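Local coordinates for hemolysin-related protein (Vibrio cholerae serotype O1, PDB 6MLT) that serves as a secreted, calcium-binding component of the biofilm matrix and probably helps the biofilm adhere by binding carbohydrate, at residues A[136-141]-A[167-172]; A[148-153]-A[161-166]; A[180-185]-A[198-203]; A[184-189]-A[222-227]. All coordinates share one frame; numbering follows the deposited sequence.

From the N terminus, 136-141 leaves the outermost strand of one four-stranded propeller blade, and interaction 1 sets it against 167-172 in the next blade. Interaction 2, the hairpin of 148-153 and 161-166 around a sodium site, is nested within the loop closed by interaction 1, and both belong in part to the same sheet. Farther along, interactions 3 and 4 start from one stretch and share S184 and S185. Interaction 3 closes a short loop onto 198-203 within a third blade, while interaction 4 spans a longer one to 222-227, the start of a fourth. Backbone bonds D148 to P183 and A165 to A182 join interactions 2 and 3, so successive blades are tied together.

Interaction 1. Residues A[136-141]-A[167-172]; sequences LLKSAS and GVYSYE
The phenolic oxygen of Y169 is gripped by two groups. S139 N donates to Y169 OH at 2.8 Å with an angle of 160° at the hydrogen, and D166 OD1, from the turn before the tyrosine's strand, is hydrogen-bonded to the same oxygen, an arrangement consistent with the phenol donating to the carboxylate. The other carboxylate oxygen, D166 OD2, takes A140 N, and the aspartate therefore ties both the phenol and the loop. The ring meets this loop by its edge: L137 O lies in the ring plane, 3.5 Å from Y169 CE2, and K138 CA is 3.3 Å from Y169 OH. Toward the other end of the ring, L136 slides past Y169 in the opposite direction. Its CG stands anti to the carbonyl carbon (chi1 -45°), and the branch beyond it brings L136 CD1 to 4.1 Å from Y169 CB and 3.7 Å from S170 O, while L136 CD2 touches Y171 O at 3.8 Å. The amine of K138 leads away to T116, and S139 OG bonds to S178 OG. The contact joins the end of outermost strand 132-137 of one propeller blade to strand 167-170 of the next; Y169 also touches I123 of the first blade and I162, A164 and L175 of its own.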
# COMPACT_ATOMS: atom_id res chain seq x y z
N LEU A 136 -6.81 -9.92 26.90
CA LEU A 136 -5.57 -9.24 27.28
C LEU A 136 -5.94 -7.99 28.06
O LEU A 136 -6.69 -7.14 27.56
CB LEU A 136 -4.74 -8.87 26.05
CG LEU A 136 -4.57 -9.93 24.96
CD1 LEU A 136 -3.84 -9.33 23.77
CD2 LEU A 136 -3.84 -11.15 25.49
N LEU A 137 -5.42 -7.87 29.28
CA LEU A 137 -5.73 -6.72 30.12
C LEU A 137 -5.15 -5.45 29.50
O LEU A 137 -3.97 -5.40 29.17
CB LEU A 137 -5.17 -6.94 31.51
CG LEU A 137 -5.50 -5.88 32.57
CD1 LEU A 137 -6.98 -5.92 32.91
CD2 LEU A 137 -4.65 -6.09 33.82
N LYS A 138 -5.99 -4.42 29.39
CA LYS A 138 -5.59 -3.21 28.70
C LYS A 138 -4.75 -2.31 29.60
O LYS A 138 -4.81 -2.37 30.84
CB LYS A 138 -6.82 -2.44 28.21
CG LYS A 138 -7.56 -3.13 27.07
CD LYS A 138 -8.70 -2.30 26.52
CE LYS A 138 -9.80 -2.12 27.55
NZ LYS A 138 -10.98 -1.40 26.97
N SER A 139 -3.98 -1.43 28.96
CA SER A 139 -3.19 -0.44 29.69
C SER A 139 -4.09 0.62 30.33
O SER A 139 -3.94 0.94 31.51
CB SER A 139 -2.19 0.21 28.74
OG SER A 139 -1.41 1.18 29.42
N ALA A 140 -5.00 1.19 29.55
CA ALA A 140 -5.86 2.26 30.01
C ALA A 140 -7.28 1.74 30.21
O ALA A 140 -7.60 0.59 29.90
CB ALA A 140 -5.83 3.42 29.02
N SER A 141 -8.14 2.61 30.72
CA SER A 141 -9.54 2.28 30.92
C SER A 141 -10.40 3.36 30.29
O SER A 141 -9.96 4.50 30.06
CB SER A 141 -9.87 2.12 32.41
OG SER A 141 -9.28 3.16 33.16
N GLY A 167 -1.75 1.25 23.65
CA GLY A 167 -0.50 0.53 23.72
C GLY A 167 -0.41 -0.54 22.65
O GLY A 167 -1.29 -0.70 21.81
N VAL A 168 0.70 -1.28 22.72
CA VAL A 168 1.00 -2.38 21.82
C VAL A 168 1.04 -3.65 22.65
O VAL A 168 1.68 -3.68 23.71
CB VAL A 168 2.33 -2.16 21.08
CG1 VAL A 168 2.71 -3.40 20.26
CG2 VAL A 168 2.22 -0.93 20.20
N TYR A 169 0.38 -4.69 22.15
CA TYR A 169 0.19 -5.93 22.87
C TYR A 169 0.71 -7.11 22.05
O TYR A 169 0.67 -7.10 20.81
CB TYR A 169 -1.29 -6.16 23.17
CG TYR A 169 -1.96 -5.07 23.98
CD1 TYR A 169 -2.30 -3.85 23.40
CD2 TYR A 169 -2.26 -5.26 25.33
CE1 TYR A 169 -2.91 -2.85 24.14
CE2 TYR A 169 -2.87 -4.28 26.06
CZ TYR A 169 -3.19 -3.07 25.47
OH TYR A 169 -3.80 -2.09 26.22
N SER A 170 1.17 -8.13 22.76
CA SER A 170 1.49 -9.42 22.18
C SER A 170 0.29 -10.35 22.35
O SER A 170 -0.29 -10.41 23.44
CB SER A 170 2.72 -10.03 22.85
OG SER A 170 2.75 -11.44 22.68
N TYR A 171 -0.07 -11.06 21.29
CA TYR A 171 -1.16 -12.03 21.38
C TYR A 171 -0.91 -13.02 22.52
O TYR A 171 -1.85 -13.41 23.23
CB TYR A 171 -1.33 -12.77 20.06
CG TYR A 171 -2.35 -13.88 20.11
CD1 TYR A 171 -3.70 -13.60 20.03
CD2 TYR A 171 -1.96 -15.20 20.25
CE1 TYR A 171 -4.65 -14.61 20.08
CE2 TYR A 171 -2.90 -16.23 20.30
CZ TYR A 171 -4.25 -15.92 20.21
OH TYR A 171 -5.20 -16.91 20.27
N GLU A 172 0.34 -13.40 22.72
CA GLU A 172 0.71 -14.40 23.71
C GLU A 172 0.90 -13.80 25.10
O GLU A 172 0.38 -14.33 26.08
CB GLU A 172 1.99 -15.12 23.28

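Interaction 2. Residues A[148-153]-A[161-166]; sequences DIALAD and EILAAD. With NA (sodium ion), chain E.
An FG-GAP-like beta hairpin of the propeller, closed by a metal-binding loop, is formed by strands 150-152 and 161-164. The ion modelled in the loop is sodium, although the Asp-x-Asn-x-Asp-x-Asn-x-Glu pattern recalls EF-hand-like calcium loops. D153, just after strand 150-152, binds it through OD1 at 2.4 Å. From the second strand E161 grips the ion with both oxygens, OE1 and OE2 each 2.4 Å from the sodium; the side chain is bent at chi2 (72°), and both carboxylate oxygens reach the ion. The two carboxylate planes stand 62° apart. N155 OD1, D157 OD1 and the carbonyl of N159 complete six ligands. Behind the site the strands pair in antiparallel fashion. A150 and L163 form a hydrogen-bonded pair, with L163 N to A150 O at 2.8 Å and nearly straight (175°), and A152 and E161 form another. Between them, L151 and I162 are a non-hydrogen-bonded pair. On their face I149, I162 and L151 stand side by side pointing the same way, I149 CG2 meeting I162 CG2 at 3.7 Å and L151 CD2 meeting I162 CG1 at 3.8 Å. On the other face A150 CB faces L163 CD1 at 4.1 Å. D153 OD1 and E161 OE1 lie 3.5 Å apart, a closeness the shared cation probably compensates; G156 N and I154 N, bonding to D153 OD1 and E161 OE1 respectively, would further offset the negative charge.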
# COMPACT_ATOMS: atom_id res chain seq x y z
N ASP A 148 -8.68 2.43 16.90
CA ASP A 148 -8.39 1.46 15.86
C ASP A 148 -7.46 0.38 16.41
O ASP A 148 -6.69 0.60 17.35
CB ASP A 148 -7.75 2.14 14.65
CG ASP A 148 -7.62 1.21 13.45
OD1 ASP A 148 -8.36 0.20 13.38
OD2 ASP A 148 -6.77 1.48 12.56
N ILE A 149 -7.57 -0.81 15.82
CA ILE A 149 -6.68 -1.92 16.12
C ILE A 149 -6.08 -2.40 14.81
O ILE A 149 -6.81 -2.62 13.83
CB ILE A 149 -7.43 -3.07 16.83
CG1 ILE A 149 -7.94 -2.59 18.19
CG2 ILE A 149 -6.53 -4.27 16.98
CD1 ILE A 149 -8.82 -3.58 18.91
N ALA A 150 -4.76 -2.54 14.78
CA ALA A 150 -4.05 -3.11 13.65
C ALA A 150 -3.26 -4.32 14.12
O ALA A 150 -2.85 -4.39 15.29
CB ALA A 150 -3.12 -2.09 13.00
N LEU A 151 -3.06 -5.27 13.22
CA LEU A 151 -2.43 -6.55 13.53
C LEU A 151 -1.21 -6.74 12.64
O LEU A 151 -1.33 -6.71 11.41
CB LEU A 151 -3.41 -7.70 13.33
CG LEU A 151 -4.76 -7.53 14.03
CD1 LEU A 151 -5.72 -8.63 13.59
CD2 LEU A 151 -4.58 -7.54 15.54
N ALA A 152 -0.05 -6.98 13.26
CA ALA A 152 1.18 -7.18 12.50
C ALA A 152 2.21 -7.88 13.37
O ALA A 152 2.19 -7.76 14.60
CB ALA A 152 1.75 -5.86 11.97
N ASP A 153 3.11 -8.61 12.71
CA ASP A 153 4.32 -9.11 13.37
C ASP A 153 5.38 -8.03 13.21
O ASP A 153 6.01 -7.91 12.15
CB ASP A 153 4.77 -10.43 12.77
CG ASP A 153 6.03 -10.99 13.44
OD1 ASP A 153 6.63 -10.32 14.31
OD2 ASP A 153 6.42 -12.13 13.09
N GLU A 161 1.58 -9.05 16.93
CA GLU A 161 1.36 -7.94 17.84
C GLU A 161 0.06 -7.22 17.48
O GLU A 161 -0.39 -7.21 16.33
CB GLU A 161 2.54 -6.97 17.81
CG GLU A 161 3.77 -7.48 18.57
CD GLU A 161 4.48 -8.62 17.85
OE1 GLU A 161 4.79 -8.48 16.65
OE2 GLU A 161 4.73 -9.67 18.49
N ILE A 162 -0.53 -6.60 18.50
CA ILE A 162 -1.81 -5.91 18.40
C ILE A 162 -1.55 -4.44 18.73
O ILE A 162 -1.12 -4.12 19.85
CB ILE A 162 -2.84 -6.53 19.36
CG1 ILE A 162 -3.10 -7.99 18.98
CG2 ILE A 162 -4.14 -5.75 19.37
CD1 ILE A 162 -3.81 -8.79 20.05
N LEU A 163 -1.77 -3.56 17.76
CA LEU A 163 -1.55 -2.13 17.93
C LEU A 163 -2.90 -1.48 18.25
O LEU A 163 -3.75 -1.33 17.36
CB LEU A 163 -0.94 -1.52 16.67
CG LEU A 163 0.11 -2.33 15.91
CD1 LEU A 163 0.58 -1.55 14.68
CD2 LEU A 163 1.27 -2.69 16.78
N ALA A 164 -3.09 -1.08 19.50
CA ALA A 164 -4.37 -0.57 19.97
C ALA A 164 -4.21 0.88 20.43
O ALA A 164 -3.13 1.46 20.39
CB ALA A 164 -4.92 -1.44 21.11
N ALA A 165 -5.32 1.44 20.93
CA ALA A 165 -5.36 2.88 21.20
C ALA A 165 -4.47 3.28 22.37
O ALA A 165 -4.03 4.43 22.43
CB ALA A 165 -6.80 3.31 21.49
N ASP A 166 -4.22 2.36 23.31
CA ASP A 166 -3.51 2.69 24.53
C ASP A 166 -2.18 1.97 24.67
O ASP A 166 -1.54 2.07 25.73
CB ASP A 166 -4.39 2.39 25.75
CG ASP A 166 -4.77 0.91 25.86
OD1 ASP A 166 -4.53 0.11 24.92
OD2 ASP A 166 -5.33 0.54 26.92
NA NA E . 6.07 -10.49 16.64

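Interaction 3. Residues A[180-185]-A[198-203]; sequences DWAPSS and VFANGT
The indole of W181, whose backbone carbonyl meets the carboxamide of N201, takes P183 CD over one face, 3.5 Å above the plane and offset toward the rim, and makes an edge-to-face contact with W143. N201 belongs to the type I' turn A200-T203 that links strands 197-200 and 203-205 of a propeller blade into a tight hairpin; its CG stands anti to the backbone N (chi1 -167°), and the amide beyond it reaches the loop 180-185. There N201 ND2 gives a weak bond to W181 O, 3.3 Å long and bent to 135°. The same ND2 also donates to a water that gives a hydrogen bond to D180 O. N201 OD1 is held by V221 N. Beside the amide, A182 CB packs against A200 CB at 3.8 Å and N201 CB at 3.7 Å. Farther along, the backbones run close with CA-H...O contacts in both directions: A200 CA lies 3.4 Å from S184 O, and S185 CA lies 3.3 Å from F199 O. A further water accepts the N-H of N201, 2.9 Å from N201 N, and approaches S184 O, at most weakly.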
# COMPACT_ATOMS: atom_id res chain seq x y z
N ASP A 180 -0.24 7.11 25.36
CA ASP A 180 -1.44 7.92 25.45
C ASP A 180 -2.41 7.57 24.32
O ASP A 180 -2.02 7.08 23.27
CB ASP A 180 -1.10 9.41 25.36
CG ASP A 180 -0.36 9.93 26.58
OD1 ASP A 180 -0.57 9.38 27.68
OD2 ASP A 180 0.43 10.88 26.43
N TRP A 181 -3.68 7.88 24.55
CA TRP A 181 -4.73 7.52 23.60
C TRP A 181 -4.37 7.95 22.19
O TRP A 181 -4.00 9.10 21.94
CB TRP A 181 -6.05 8.17 24.01
CG TRP A 181 -7.12 7.96 22.98
CD1 TRP A 181 -7.80 6.81 22.74
CD2 TRP A 181 -7.62 8.93 22.06
NE1 TRP A 181 -8.70 7.00 21.72
CE2 TRP A 181 -8.61 8.30 21.28
CE3 TRP A 181 -7.33 10.27 21.81
CZ2 TRP A 181 -9.31 8.96 20.28
CZ3 TRP A 181 -8.02 10.93 20.82
CH2 TRP A 181 -9.00 10.27 20.07
N ALA A 182 -4.51 7.02 21.26
CA ALA A 182 -4.32 7.29 19.84
C ALA A 182 -5.45 6.65 19.06
O ALA A 182 -5.62 5.42 19.13
CB ALA A 182 -2.96 6.77 19.37
N PRO A 183 -6.25 7.40 18.31
CA PRO A 183 -7.31 6.75 17.52
C PRO A 183 -6.76 5.80 16.47
O PRO A 183 -7.47 4.86 16.08
CB PRO A 183 -8.07 7.92 16.88
CG PRO A 183 -7.15 9.09 16.94
CD PRO A 183 -6.28 8.87 18.16
N SER A 184 -5.52 6.01 16.03
CA SER A 184 -4.93 5.26 14.94
C SER A 184 -3.49 4.87 15.26
O SER A 184 -2.69 5.71 15.68
CB SER A 184 -4.92 6.08 13.65
OG SER A 184 -4.12 5.44 12.67
N SER A 185 -3.15 3.61 14.98
CA SER A 185 -1.78 3.13 15.03
C SER A 185 -1.50 2.30 13.79
O SER A 185 -2.37 1.55 13.34
CB SER A 185 -1.53 2.25 16.28
OG SER A 185 -1.99 2.87 17.47
N VAL A 198 6.29 1.78 15.26
CA VAL A 198 4.87 2.01 15.50
C VAL A 198 4.62 3.51 15.43
O VAL A 198 5.25 4.29 16.16
CB VAL A 198 4.41 1.44 16.85
CG1 VAL A 198 2.95 1.74 17.10
CG2 VAL A 198 4.64 -0.06 16.90
N PHE A 199 3.69 3.92 14.57
CA PHE A 199 3.32 5.32 14.44
C PHE A 199 1.91 5.50 14.98
O PHE A 199 0.96 4.88 14.49
CB PHE A 199 3.38 5.79 12.98
CG PHE A 199 3.05 7.24 12.82
CD1 PHE A 199 3.98 8.21 13.13
CD2 PHE A 199 1.79 7.63 12.39
CE1 PHE A 199 3.67 9.54 12.99
CE2 PHE A 199 1.48 8.97 12.25
CZ PHE A 199 2.42 9.93 12.56
N ALA A 200 1.77 6.37 15.99
CA ALA A 200 0.49 6.57 16.64
C ALA A 200 0.40 8.01 17.13
O ALA A 200 1.24 8.45 17.92
CB ALA A 200 0.31 5.59 17.80
N ASN A 201 -0.60 8.73 16.64
CA ASN A 201 -0.89 10.09 17.08
C ASN A 201 0.34 10.99 16.98
O ASN A 201 0.67 11.75 17.90
CB ASN A 201 -1.45 10.09 18.51
CG ASN A 201 -2.07 11.42 18.91
OD1 ASN A 201 -2.16 12.35 18.10
ND2 ASN A 201 -2.49 11.50 20.16
N GLY A 202 1.03 10.91 15.84
CA GLY A 202 2.15 11.77 15.56
C GLY A 202 3.49 11.29 16.08
O GLY A 202 4.52 11.84 15.68
N THR A 203 3.51 10.28 16.94
CA THR A 203 4.75 9.79 17.53
C THR A 203 5.17 8.49 16.86
O THR A 203 4.36 7.57 16.71
CB THR A 203 4.60 9.55 19.03
OG1 THR A 203 4.17 10.76 19.66
CG2 THR A 203 5.92 9.11 19.64
O HOH W 1 -0.85 9.17 21.71
O HOH W 2 -1.36 6.23 12.72
O HOH W 3 -1.64 8.44 13.95

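Interaction 4. Residues A[184-189]-A[222-227]; sequences SSIAFD and WFSSVA. With NA (sodium ion), chain F.
S184 leans on F223: its CB lies 3.4 Å from F223 CD1 and equally 3.4 Å from W222 O, so the serine methylene approaches the phenyl obliquely at CD1 and touches the carbonyl before it. The hydroxyl, S184 OG, also touches the F223 ring at CD1, and its polar partner is a water that gives it a hydrogen bond at 2.9 Å. The same water meets S224 OG at 2.8 Å and thus bridges the two serines. Another water, near S184 O, lies 2.8 Å from W222 O, which is one of several acceptors competing for its protons. One step on, the CG1 branch of I186 packs against the hydroxyl of S224: CG1 stands between the backbone N and the carbonyl carbon (chi1 64°), and I186 CD1 ends 3.3 Å from S224 OG. Next, F188 takes the same crowded rotamer (chi1 70°), and its side chain and that of V226 cross obliquely, F188 CD2 resting 4.1 Å from V226 CG2. No direct hydrogen bond joins the segments; apolar contacts and the waters do. Beyond F188 the first segment ends at D189, which binds a sodium ion through OD1 with N191, D193, Q195 and E197. The two segments run nearly alongside, their directions 19° apart, as leading strands 185-188 and 224-227 of adjacent propeller blades. I186 and F188 touch L237, and S224 touches V239, of strand 236-241; S224 also touches F199 of strand 197-200.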
# COMPACT_ATOMS: atom_id res chain seq x y z
N SER A 184 -5.52 6.01 16.03
CA SER A 184 -4.93 5.26 14.94
C SER A 184 -3.49 4.87 15.26
O SER A 184 -2.69 5.71 15.68
CB SER A 184 -4.92 6.08 13.65
OG SER A 184 -4.12 5.44 12.67
N SER A 185 -3.15 3.61 14.98
CA SER A 185 -1.78 3.13 15.03
C SER A 185 -1.50 2.30 13.79
O SER A 185 -2.37 1.55 13.34
CB SER A 185 -1.53 2.25 16.28
OG SER A 185 -1.99 2.87 17.47
N ILE A 186 -0.29 2.42 13.23
CA ILE A 186 0.17 1.54 12.17
C ILE A 186 1.63 1.18 12.43
O ILE A 186 2.32 1.83 13.21
CB ILE A 186 0.02 2.15 10.76
CG1 ILE A 186 0.91 3.39 10.59
CG2 ILE A 186 -1.43 2.50 10.47
CD1 ILE A 186 1.15 3.76 9.12
N ALA A 187 2.09 0.13 11.75
CA ALA A 187 3.47 -0.31 11.86
C ALA A 187 4.12 -0.38 10.49
O ALA A 187 3.49 -0.83 9.52
CB ALA A 187 3.57 -1.68 12.54
N PHE A 188 5.37 0.05 10.40
CA PHE A 188 6.15 -0.07 9.18
C PHE A 188 7.62 0.10 9.52
O PHE A 188 7.96 0.73 10.53
CB PHE A 188 5.71 0.95 8.12
CG PHE A 188 6.06 2.38 8.45
CD1 PHE A 188 5.35 3.08 9.41
CD2 PHE A 188 7.10 3.02 7.79
CE1 PHE A 188 5.67 4.39 9.71
CE2 PHE A 188 7.42 4.33 8.08
CZ PHE A 188 6.71 5.02 9.04
N ASP A 189 8.48 -0.48 8.69
CA ASP A 189 9.92 -0.34 8.84
C ASP A 189 10.33 1.02 8.31
O ASP A 189 10.46 1.22 7.10
CB ASP A 189 10.65 -1.47 8.11
CG ASP A 189 12.14 -1.50 8.41
OD1 ASP A 189 12.65 -0.58 9.09
OD2 ASP A 189 12.81 -2.46 7.97
N TRP A 222 -4.89 11.62 13.49
CA TRP A 222 -5.77 10.47 13.32
C TRP A 222 -5.11 9.49 12.36
O TRP A 222 -3.93 9.17 12.57
CB TRP A 222 -7.16 10.97 12.92
CG TRP A 222 -7.99 11.39 14.09
CD1 TRP A 222 -7.77 12.45 14.91
CD2 TRP A 222 -9.18 10.75 14.57
NE1 TRP A 222 -8.75 12.52 15.87
CE2 TRP A 222 -9.63 11.49 15.68
CE3 TRP A 222 -9.91 9.63 14.16
CZ2 TRP A 222 -10.77 11.14 16.39
CZ3 TRP A 222 -11.05 9.29 14.87
CH2 TRP A 222 -11.47 10.04 15.97
N PHE A 223 -5.78 9.01 11.32
CA PHE A 223 -5.29 7.88 10.56
C PHE A 223 -4.18 8.29 9.61
O PHE A 223 -4.08 9.44 9.17
CB PHE A 223 -6.44 7.21 9.80
CG PHE A 223 -7.48 6.62 10.71
CD1 PHE A 223 -7.26 5.39 11.31
CD2 PHE A 223 -8.65 7.30 10.99
CE1 PHE A 223 -8.21 4.85 12.16
CE2 PHE A 223 -9.59 6.76 11.85
CZ PHE A 223 -9.37 5.53 12.43
N SER A 224 -3.32 7.32 9.30
CA SER A 224 -2.17 7.53 8.45
C SER A 224 -2.11 6.42 7.41
O SER A 224 -2.76 5.38 7.54
CB SER A 224 -0.88 7.56 9.28
OG SER A 224 -0.69 6.33 9.96
N SER A 225 -1.34 6.70 6.37
CA SER A 225 -1.06 5.79 5.28
C SER A 225 0.44 5.82 5.03
O SER A 225 1.08 6.85 5.22
CB SER A 225 -1.79 6.20 3.99
OG SER A 225 -3.19 6.32 4.17
N VAL A 226 0.99 4.70 4.59
CA VAL A 226 2.38 4.63 4.17
C VAL A 226 2.39 4.33 2.68
O VAL A 226 1.56 3.55 2.19
CB VAL A 226 3.18 3.59 4.97
CG1 VAL A 226 2.61 2.20 4.81
CG2 VAL A 226 4.65 3.62 4.58
N ALA A 227 3.30 4.98 1.96
CA ALA A 227 3.37 4.83 0.51
C ALA A 227 4.69 5.43 0.04
O ALA A 227 5.36 6.16 0.78
CB ALA A 227 2.20 5.50 -0.19
NA NA F . 12.87 -0.38 11.39
O HOH W 2 -1.36 6.23 12.72
O HOH W 3 -1.64 8.44 13.95